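Local coordinates for protein esterase E25 (Uncultured bacterium, PDB 4Q05) that probably hydrolyses carboxylic ester bonds, acting as a dimeric esterase of the bacterial hormone-sensitive lipase family with an alpha/beta hydrolase fold, at residues Asp183-Tyr188 with Gln217-Gln222; His190-Gly195 with Gln222-Pro227; Ile200-Ser205 with Met213-His218; Lys314-Gln317 with Ala322-Phe325. All blocks are in the same frame, centred on the assembly; numbering follows the deposited sequence.

Contact 1 of 4, residues Asp183-Tyr188 with Gln217-Gln222; sequences DVFTVY and QHLIEQ
Tyr188 and Leu219 form the dense half of this contact between two neighbouring helices of the alpha/beta hydrolase fold. Helices 179-194 and 206-221 cross here at -56°, and their short segments stay 12.1 Å apart at closest approach, so side chains have to bridge the gap. Leu219 pushes both methyls at the phenol: CD1 comes within 3.4 Å of Tyr188 CE2, and CD2 rests 3.8 Å from that same carbon. Both residues are buried. The tyrosine CG lies trans to its own backbone N (chi1 -173°), which swings the ring across toward the second helix, and its hydroxyl goes on to bond the carbonyl oxygen of Asp225 in the loop beyond. Replacing Tyr188 with an alanine would probably open a gap beside the Leu219 methyls and leave the Asp225 carbonyl without its hydroxyl donor.

One turn earlier on helix 179-194, and one residue earlier on the other helix, the packing is looser and nearer to solvent, since Phe185 and His218 are both partly exposed. They form a T-shaped pair in which the imidazole turns its edge to the phenyl face, with centroids 5.3 Å apart and planes at 60°. Phe185 also links the two halves, because CE1 at its ring edge touches Leu219 CD2 at 4.0 Å. Val184 and Phe185 also pack on Leu215 of the second helix. The imidazole sits off-centre on the phenyl: His218 NE2 is 4.2 Å above the Phe185 ring plane, displaced toward the rim, while His218 CD2 comes to 3.9 Å from Phe185 CD1.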
# COMPACT_ATOMS: atom_id res chain seq x y z
N ASP A 183 -14.38 -28.01 -0.53
CA ASP A 183 -14.79 -27.77 -1.91
C ASP A 183 -13.69 -27.18 -2.76
O ASP A 183 -13.47 -27.61 -3.90
CB ASP A 183 -16.02 -26.88 -1.96
CG ASP A 183 -17.27 -27.59 -1.51
OD1 ASP A 183 -17.18 -28.81 -1.26
OD2 ASP A 183 -18.33 -26.94 -1.41
N VAL A 184 -13.00 -26.18 -2.23
CA VAL A 184 -11.92 -25.60 -3.01
C VAL A 184 -10.83 -26.64 -3.25
O VAL A 184 -10.36 -26.81 -4.37
CB VAL A 184 -11.36 -24.32 -2.36
CG1 VAL A 184 -10.16 -23.84 -3.14
CG2 VAL A 184 -12.44 -23.25 -2.34
N PHE A 185 -10.47 -27.37 -2.20
CA PHE A 185 -9.47 -28.42 -2.36
C PHE A 185 -9.90 -29.47 -3.39
O PHE A 185 -9.12 -29.90 -4.23
CB PHE A 185 -9.18 -29.08 -1.02
CG PHE A 185 -8.18 -30.19 -1.08
CD1 PHE A 185 -6.84 -29.91 -1.25
CD2 PHE A 185 -8.58 -31.51 -0.98
CE1 PHE A 185 -5.91 -30.93 -1.31
CE2 PHE A 185 -7.66 -32.54 -1.04
CZ PHE A 185 -6.32 -32.25 -1.21
N THR A 186 -11.17 -29.87 -3.32
CA THR A 186 -11.71 -30.88 -4.24
C THR A 186 -11.55 -30.46 -5.68
O THR A 186 -11.08 -31.22 -6.52
CB THR A 186 -13.20 -31.15 -3.94
OG1 THR A 186 -13.33 -31.81 -2.68
CG2 THR A 186 -13.83 -32.02 -5.01
N VAL A 187 -11.94 -29.22 -5.98
CA VAL A 187 -11.83 -28.73 -7.35
C VAL A 187 -10.38 -28.63 -7.76
O VAL A 187 -10.00 -29.02 -8.87
CB VAL A 187 -12.53 -27.37 -7.51
CG1 VAL A 187 -12.19 -26.76 -8.87
CG2 VAL A 187 -14.02 -27.54 -7.36
N TYR A 188 -9.54 -28.11 -6.87
CA TYR A 188 -8.12 -27.98 -7.19
C TYR A 188 -7.49 -29.35 -7.50
O TYR A 188 -6.78 -29.50 -8.50
CB TYR A 188 -7.37 -27.30 -6.05
CG TYR A 188 -5.93 -27.00 -6.38
CD1 TYR A 188 -5.60 -25.94 -7.21
CD2 TYR A 188 -4.90 -27.78 -5.87
CE1 TYR A 188 -4.28 -25.66 -7.53
CE2 TYR A 188 -3.58 -27.51 -6.17
CZ TYR A 188 -3.28 -26.44 -7.00
OH TYR A 188 -1.97 -26.15 -7.31
N GLN A 217 -1.63 -23.09 2.06
CA GLN A 217 -0.90 -23.56 3.23
C GLN A 217 -1.03 -25.08 3.38
O GLN A 217 -0.05 -25.77 3.66
CB GLN A 217 -1.40 -22.84 4.49
CG GLN A 217 -0.91 -21.40 4.54
CD GLN A 217 -1.66 -20.56 5.54
OE1 GLN A 217 -2.85 -20.77 5.77
NE2 GLN A 217 -0.98 -19.61 6.13
N HIS A 218 -2.23 -25.59 3.16
CA HIS A 218 -2.50 -27.02 3.18
C HIS A 218 -1.69 -27.74 2.09
O HIS A 218 -0.98 -28.70 2.38
CB HIS A 218 -4.00 -27.26 2.97
CG HIS A 218 -4.42 -28.70 3.07
ND1 HIS A 218 -3.97 -29.54 4.07
CD2 HIS A 218 -5.25 -29.44 2.30
CE1 HIS A 218 -4.50 -30.73 3.90
NE2 HIS A 218 -5.29 -30.70 2.84
N LEU A 219 -1.78 -27.24 0.86
CA LEU A 219 -1.00 -27.81 -0.25
C LEU A 219 0.48 -27.88 0.06
O LEU A 219 1.15 -28.87 -0.25
CB LEU A 219 -1.20 -27.01 -1.53
CG LEU A 219 -2.62 -26.90 -2.08
CD1 LEU A 219 -2.65 -25.94 -3.26
CD2 LEU A 219 -3.15 -28.27 -2.47
N ILE A 220 1.02 -26.81 0.64
CA ILE A 220 2.44 -26.78 0.95
C ILE A 220 2.78 -27.85 1.98
O ILE A 220 3.79 -28.53 1.86
CB ILE A 220 2.87 -25.38 1.43
CG1 ILE A 220 2.87 -24.41 0.26
CG2 ILE A 220 4.26 -25.43 2.05
CD1 ILE A 220 2.90 -22.95 0.68
N GLU A 221 1.91 -27.99 2.98
CA GLU A 221 2.05 -29.02 4.01
C GLU A 221 2.07 -30.41 3.39
O GLU A 221 2.89 -31.25 3.74
CB GLU A 221 0.88 -28.96 4.99
CG GLU A 221 0.88 -27.78 5.95
CD GLU A 221 -0.41 -27.72 6.78
OE1 GLU A 221 -1.20 -28.69 6.74
OE2 GLU A 221 -0.62 -26.69 7.47
N GLN A 222 1.12 -30.64 2.48
CA GLN A 222 0.93 -31.94 1.84
C GLN A 222 1.85 -32.15 0.64
O GLN A 222 1.78 -33.18 -0.01
CB GLN A 222 -0.52 -32.09 1.40
CG GLN A 222 -1.51 -32.10 2.55
CD GLN A 222 -1.29 -33.27 3.49
OE1 GLN A 222 -1.15 -33.10 4.70
NE2 GLN A 222 -1.26 -34.48 2.93

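Contact 2 of 4, residues His190-Gly195 with Gln222-Pro227; sequences HLLKQG and QEVDLP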
# COMPACT_ATOMS: atom_id res chain seq x y z
N HIS A 190 -8.89 -32.04 -8.55
CA HIS A 190 -9.40 -32.49 -9.83
C HIS A 190 -8.64 -31.85 -10.97
O HIS A 190 -8.27 -32.52 -11.93
CB HIS A 190 -10.89 -32.20 -9.96
CG HIS A 190 -11.44 -32.45 -11.33
ND1 HIS A 190 -11.82 -33.71 -11.76
CD2 HIS A 190 -11.67 -31.61 -12.37
CE1 HIS A 190 -12.26 -33.63 -13.00
NE2 HIS A 190 -12.19 -32.37 -13.40
N LEU A 191 -8.41 -30.55 -10.87
CA LEU A 191 -7.71 -29.83 -11.92
C LEU A 191 -6.29 -30.35 -12.14
O LEU A 191 -5.84 -30.45 -13.28
CB LEU A 191 -7.69 -28.32 -11.63
CG LEU A 191 -9.07 -27.66 -11.66
CD1 LEU A 191 -8.99 -26.24 -11.12
CD2 LEU A 191 -9.64 -27.67 -13.08
N LEU A 192 -5.59 -30.67 -11.05
CA LEU A 192 -4.24 -31.22 -11.16
C LEU A 192 -4.21 -32.58 -11.86
O LEU A 192 -3.20 -32.94 -12.46
CB LEU A 192 -3.57 -31.34 -9.79
CG LEU A 192 -3.23 -30.02 -9.09
CD1 LEU A 192 -1.96 -30.15 -8.28
CD2 LEU A 192 -3.10 -28.90 -10.08
N LYS A 193 -5.30 -33.34 -11.78
CA LYS A 193 -5.42 -34.58 -12.55
C LYS A 193 -5.41 -34.26 -14.04
O LYS A 193 -5.03 -35.09 -14.87
CB LYS A 193 -6.71 -35.34 -12.20
CG LYS A 193 -6.61 -36.25 -10.98
CD LYS A 193 -7.96 -36.91 -10.62
CE LYS A 193 -8.39 -38.00 -11.61
NZ LYS A 193 -9.40 -37.55 -12.63
N GLN A 194 -5.81 -33.03 -14.37
CA GLN A 194 -6.06 -32.61 -15.75
C GLN A 194 -4.86 -31.96 -16.42
O GLN A 194 -4.75 -31.97 -17.65
CB GLN A 194 -7.21 -31.60 -15.78
CG GLN A 194 -8.45 -32.05 -16.51
CD GLN A 194 -9.45 -32.70 -15.59
OE1 GLN A 194 -10.66 -32.44 -15.68
NE2 GLN A 194 -8.97 -33.56 -14.70
N GLY A 195 -4.00 -31.33 -15.63
CA GLY A 195 -2.92 -30.53 -16.18
C GLY A 195 -2.03 -29.94 -15.10
O GLY A 195 -2.24 -30.18 -13.92
N GLN A 222 1.12 -30.64 2.48
CA GLN A 222 0.93 -31.94 1.84
C GLN A 222 1.85 -32.15 0.64
O GLN A 222 1.78 -33.18 -0.01
CB GLN A 222 -0.52 -32.09 1.40
CG GLN A 222 -1.51 -32.10 2.55
CD GLN A 222 -1.29 -33.27 3.49
OE1 GLN A 222 -1.15 -33.10 4.70
NE2 GLN A 222 -1.26 -34.48 2.93
N GLU A 223 2.70 -31.17 0.37
CA GLU A 223 3.64 -31.25 -0.75
C GLU A 223 2.94 -31.44 -2.09
O GLU A 223 3.47 -32.07 -3.01
CB GLU A 223 4.67 -32.37 -0.53
CG GLU A 223 5.63 -32.09 0.61
CD GLU A 223 6.47 -33.29 1.00
OE1 GLU A 223 6.51 -34.27 0.22
OE2 GLU A 223 7.09 -33.25 2.08
N VAL A 224 1.73 -30.90 -2.21
CA VAL A 224 1.01 -30.90 -3.47
C VAL A 224 1.48 -29.74 -4.33
O VAL A 224 1.85 -28.69 -3.81
CB VAL A 224 -0.50 -30.79 -3.24
CG1 VAL A 224 -1.25 -30.84 -4.55
CG2 VAL A 224 -0.96 -31.91 -2.31
N ASP A 225 1.49 -29.92 -5.65
CA ASP A 225 1.89 -28.87 -6.57
C ASP A 225 1.07 -27.59 -6.33
O ASP A 225 -0.12 -27.66 -6.04
CB ASP A 225 1.72 -29.33 -8.01
CG ASP A 225 2.81 -30.31 -8.45
OD1 ASP A 225 3.64 -30.72 -7.61
OD2 ASP A 225 2.84 -30.67 -9.65
N LEU A 226 1.71 -26.43 -6.45
CA LEU A 226 1.06 -25.16 -6.14
C LEU A 226 0.66 -24.42 -7.40
O LEU A 226 1.24 -24.65 -8.46
CB LEU A 226 1.99 -24.27 -5.33
CG LEU A 226 2.59 -24.89 -4.07
CD1 LEU A 226 3.52 -23.90 -3.40
CD2 LEU A 226 1.48 -25.30 -3.13
N PRO A 227 -0.31 -23.51 -7.29
CA PRO A 227 -0.65 -22.68 -8.46
C PRO A 227 0.57 -21.87 -8.90
O PRO A 227 1.47 -21.63 -8.09
CB PRO A 227 -1.74 -21.74 -7.92
CG PRO A 227 -2.32 -22.44 -6.76
CD PRO A 227 -1.17 -23.20 -6.14
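The carbonyl oxygen of Asp225 has Leu192 CD1 resting against it across the contact, 3.8 Å from Asp225 O, and the same oxygen is held by the Tyr188 hydroxyl, one turn back on helix 179-194. The helix thus reaches the loop by a polar group and an apolar one side by side. Leu192 does all the touching from its segment. Its CG leaves beside the backbone N, with chi1 at -67°, and CD1 touches two loop side chains: 3.8 Å from Asp225 CB and 3.9 Å from Val224 CG1. The aspartate therefore offers its methylene to the leucine, and its carboxylate belongs to an exposed residue at the margin. Leu192 CD2 meanwhile meets Ile200 at the start of strand 200-205.

The loop's shape is set where helix 206-221 stops. Glu223 takes a positive phi of 59° and the chain closes a Schellman motif, with Val224 N probably bonded back to Leu219 O. That turn delivers Val224 and Asp225 to Leu192, whereas the CB of Leu226 points the other way and its side chain packs on Leu219 and Ile220. Around Leu192 the backbone is tied by Gln194 N to Leu191 O at 2.8 Å. Only 91 Å² is buried between the segments, near the surface. With a leucine methyl meeting methyl, methylene and carbonyl, the contact rests on shape and dispersion and imposes little directional demand; direction comes from the tyrosine bond next to it.

Contact 3 of 4, residues Ile200-Ser205 with Met213-His218; sequences IALGGS and MGLVQH
Leu202, at the middle of strand 200-205, meets Leu215 and Val216 of the helix that follows, and everything exchanged between the two segments is apolar. One methyl does the work: Leu202 CD2 lies 3.8 Å from Leu215 CD2 and 4.1 Å from Val216 CG2, filling the notch between two successive helix residues. The two leucines meet at a slant, whereas Leu202 and Val216 run alongside one another in opposite senses. With chi1 at 168°, Leu202 CG stands opposite the backbone N and the side chain extends from the sheet toward the helix. All three residues are buried.

The polar bonds stay within each element or go to other neighbours. The helix is tied internally, as by Gln217 N to Met213 O at 3.1 Å, and the Ser205 hydroxyl is bonded to Glu152. In the strand, Gly203 has phi 160° and psi -164°, angles at which a CB would press on the carbonyl oxygen of Leu202. Gly204 follows and probably opens a GxSxG nucleophile elbow, the sharp turn by which hydrolases of this fold pass from strand to helix.

The pair is the first half of the beta-alpha-beta unit made by 200-205, 206-221 and 229-235. Leu202 also touches Val134 of strand 132-136 and Leu230 of strand 229-235, while Leu215 also faces helix 179-194, and Val216 touches Leu230.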
# COMPACT_ATOMS: atom_id res chain seq x y z
N ILE A 200 -1.96 -22.62 -13.55
CA ILE A 200 -3.14 -22.19 -12.81
C ILE A 200 -2.84 -21.02 -11.89
O ILE A 200 -1.88 -21.06 -11.11
CB ILE A 200 -3.70 -23.36 -11.98
CG1 ILE A 200 -4.23 -24.45 -12.92
CG2 ILE A 200 -4.80 -22.87 -11.03
CD1 ILE A 200 -4.75 -25.67 -12.19
N ALA A 201 -3.66 -19.98 -12.00
CA ALA A 201 -3.69 -18.93 -10.98
C ALA A 201 -4.89 -19.18 -10.07
O ALA A 201 -5.91 -19.71 -10.50
CB ALA A 201 -3.75 -17.53 -11.62
N LEU A 202 -4.76 -18.81 -8.82
CA LEU A 202 -5.81 -19.06 -7.86
C LEU A 202 -6.04 -17.82 -7.02
O LEU A 202 -5.10 -17.23 -6.48
CB LEU A 202 -5.40 -20.21 -6.94
CG LEU A 202 -6.25 -20.44 -5.69
CD1 LEU A 202 -7.63 -20.94 -6.08
CD2 LEU A 202 -5.58 -21.42 -4.72
N GLY A 203 -7.28 -17.43 -6.85
CA GLY A 203 -7.55 -16.46 -5.83
C GLY A 203 -8.83 -15.71 -5.99
O GLY A 203 -9.73 -16.11 -6.71
N GLY A 204 -8.92 -14.61 -5.26
CA GLY A 204 -10.14 -13.83 -5.21
C GLY A 204 -10.03 -12.87 -4.05
O GLY A 204 -8.96 -12.35 -3.78
N SER A 205 -11.13 -12.67 -3.34
CA SER A 205 -11.20 -11.55 -2.42
C SER A 205 -11.84 -11.95 -1.11
O SER A 205 -12.51 -12.98 -1.02
CB SER A 205 -11.96 -10.41 -3.09
OG SER A 205 -13.26 -10.86 -3.45
N MET A 213 -5.71 -18.63 0.73
CA MET A 213 -4.54 -18.68 1.59
C MET A 213 -4.49 -19.99 2.38
O MET A 213 -3.45 -20.64 2.48
CB MET A 213 -4.51 -17.47 2.53
CG MET A 213 -4.32 -16.13 1.80
SD MET A 213 -4.37 -14.77 2.97
CE MET A 213 -2.83 -15.01 3.87
N GLY A 214 -5.63 -20.38 2.96
CA GLY A 214 -5.69 -21.61 3.72
C GLY A 214 -5.40 -22.84 2.88
O GLY A 214 -4.68 -23.74 3.30
N LEU A 215 -5.94 -22.86 1.67
CA LEU A 215 -5.66 -23.96 0.75
C LEU A 215 -4.18 -24.06 0.41
O LEU A 215 -3.59 -25.15 0.45
CB LEU A 215 -6.44 -23.79 -0.55
CG LEU A 215 -6.02 -24.82 -1.60
CD1 LEU A 215 -6.36 -26.22 -1.11
CD2 LEU A 215 -6.69 -24.54 -2.93
N VAL A 216 -3.57 -22.94 0.07
CA VAL A 216 -2.17 -22.98 -0.32
C VAL A 216 -1.31 -23.49 0.84
O VAL A 216 -0.36 -24.23 0.62
CB VAL A 216 -1.67 -21.61 -0.81
CG1 VAL A 216 -0.17 -21.66 -1.09
CG2 VAL A 216 -2.43 -21.20 -2.07
N GLN A 217 -1.63 -23.09 2.06
CA GLN A 217 -0.90 -23.56 3.23
C GLN A 217 -1.03 -25.08 3.38
O GLN A 217 -0.05 -25.77 3.66
CB GLN A 217 -1.40 -22.84 4.49
CG GLN A 217 -0.91 -21.40 4.54
CD GLN A 217 -1.66 -20.56 5.54
OE1 GLN A 217 -2.85 -20.77 5.77
NE2 GLN A 217 -0.98 -19.61 6.13
N HIS A 218 -2.23 -25.59 3.16
CA HIS A 218 -2.50 -27.02 3.18
C HIS A 218 -1.69 -27.74 2.09
O HIS A 218 -0.98 -28.70 2.38
CB HIS A 218 -4.00 -27.26 2.97
CG HIS A 218 -4.42 -28.70 3.07
ND1 HIS A 218 -3.97 -29.54 4.07
CD2 HIS A 218 -5.25 -29.44 2.30
CE1 HIS A 218 -4.50 -30.73 3.90
NE2 HIS A 218 -5.29 -30.70 2.84

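Contact 4 of 4, residues Lys314-Gln317 with Ala322-Phe325; sequences KLRQ and ADLF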
# COMPACT_ATOMS: atom_id res chain seq x y z
N LYS A 314 4.15 -9.88 5.07
CA LYS A 314 4.53 -11.21 5.56
C LYS A 314 5.02 -12.09 4.41
O LYS A 314 5.98 -12.85 4.56
CB LYS A 314 3.39 -11.89 6.35
CG LYS A 314 3.83 -13.21 7.02
CD LYS A 314 2.80 -13.75 8.01
CE LYS A 314 3.34 -14.99 8.74
NZ LYS A 314 2.41 -15.47 9.79
N LEU A 315 4.37 -11.99 3.26
CA LEU A 315 4.85 -12.71 2.08
C LEU A 315 6.27 -12.30 1.72
O LEU A 315 7.16 -13.15 1.56
CB LEU A 315 3.91 -12.49 0.88
CG LEU A 315 2.50 -13.06 1.06
CD1 LEU A 315 1.55 -12.44 0.08
CD2 LEU A 315 2.53 -14.58 0.89
N ARG A 316 6.49 -10.99 1.58
CA ARG A 316 7.83 -10.51 1.23
C ARG A 316 8.87 -10.97 2.24
O ARG A 316 9.96 -11.41 1.87
CB ARG A 316 7.85 -8.98 1.12
CG ARG A 316 6.96 -8.42 0.01
CD ARG A 316 7.37 -8.86 -1.41
NE ARG A 316 8.68 -8.37 -1.84
CZ ARG A 316 8.89 -7.54 -2.86
NH1 ARG A 316 7.89 -7.09 -3.60
NH2 ARG A 316 10.13 -7.17 -3.17
N GLN A 317 8.54 -10.89 3.52
CA GLN A 317 9.44 -11.32 4.57
C GLN A 317 9.69 -12.82 4.52
O GLN A 317 10.66 -13.32 5.07
CB GLN A 317 8.91 -10.88 5.94
CG GLN A 317 9.05 -9.38 6.17
CD GLN A 317 8.38 -8.91 7.45
OE1 GLN A 317 7.70 -9.66 8.13
NE2 GLN A 317 8.55 -7.63 7.76
N ALA A 322 5.72 -10.87 -4.14
CA ALA A 322 4.40 -10.31 -3.89
C ALA A 322 4.37 -8.86 -4.31
O ALA A 322 5.22 -8.06 -3.90
CB ALA A 322 4.02 -10.47 -2.42
N ASP A 323 3.40 -8.53 -5.16
CA ASP A 323 3.24 -7.18 -5.69
C ASP A 323 2.00 -6.56 -5.09
O ASP A 323 0.92 -7.16 -5.14
CB ASP A 323 3.15 -7.23 -7.21
CG ASP A 323 4.48 -7.63 -7.85
OD1 ASP A 323 5.53 -7.40 -7.20
OD2 ASP A 323 4.49 -8.18 -8.98
N LEU A 324 2.15 -5.38 -4.50
CA LEU A 324 1.04 -4.71 -3.85
C LEU A 324 0.57 -3.49 -4.64
O LEU A 324 1.39 -2.70 -5.13
CB LEU A 324 1.44 -4.25 -2.44
CG LEU A 324 0.38 -3.38 -1.74
CD1 LEU A 324 -0.86 -4.17 -1.34
CD2 LEU A 324 0.97 -2.68 -0.52
N PHE A 325 -0.75 -3.34 -4.76
CA PHE A 325 -1.37 -2.16 -5.36
C PHE A 325 -2.41 -1.60 -4.39
O PHE A 325 -3.30 -2.32 -3.95
CB PHE A 325 -2.02 -2.52 -6.70
CG PHE A 325 -1.03 -3.02 -7.70
CD1 PHE A 325 -0.59 -4.33 -7.68
CD2 PHE A 325 -0.50 -2.16 -8.65
CE1 PHE A 325 0.34 -4.79 -8.59
CE2 PHE A 325 0.43 -2.61 -9.57
CZ PHE A 325 0.85 -3.93 -9.54
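The guanidinium of Arg316 meets the carbonyl of Ala322 at its edge, with the oxygen 14° out of the guanidinium plane. Arg316 NH1 donates to Ala322 O over 2.9 Å, with an N-H...O angle of 152° and the donor tilted 23° from the carbonyl plane. Asp323 OD1 approaches obliquely and stops 4.3 Å from Arg316 NH1, too long for a salt bridge though probably still a favourable charge. Bends at chi2 and chi3 curl the arginine back over the strand, bringing its CD to 3.9 Å from Ala322 CB. That methyl also touches Leu315 CB at 3.9 Å, a buried apolar patch under the polar arm. His312 is a second donor to the Ala322 oxygen, and Arg316 NH2 forms a salt bridge with Glu350 of the second subunit. A leucine in place of Arg316 would probably leave that glutamate without its charged mate and the Ala322 carbonyl with one donor fewer.

Helix 305-317 is the crossover of the beta-alpha-beta unit between strands 294-299 and 322-327. Leu315 and Ala322 both rest on Leu296 of the first strand; the second is outermost within this chain's sheet, and its Leu324 packs on Leu324 of the second subunit.

From the N terminus, helix 179-194 comes first and supplies one side of contacts 1 and 2. Contact 1 closes a loop back from helix 206-221, and contact 2 another from the turn after that helix; their segments alternate, so the loops cross, sharing Gln222. Contact 3 is nested inside the loop of contact 2 and ends on the same stretch as contact 1. Contact 1 joins the two helices, contact 2 joins helix 179-194 to the loop after the second, and contact 3 sets that second helix on strand 200-205. Contact 4 follows in series at the outermost strand of the sheet, closing the short loop between helix 305-317 and strand 322-327 near the second subunit.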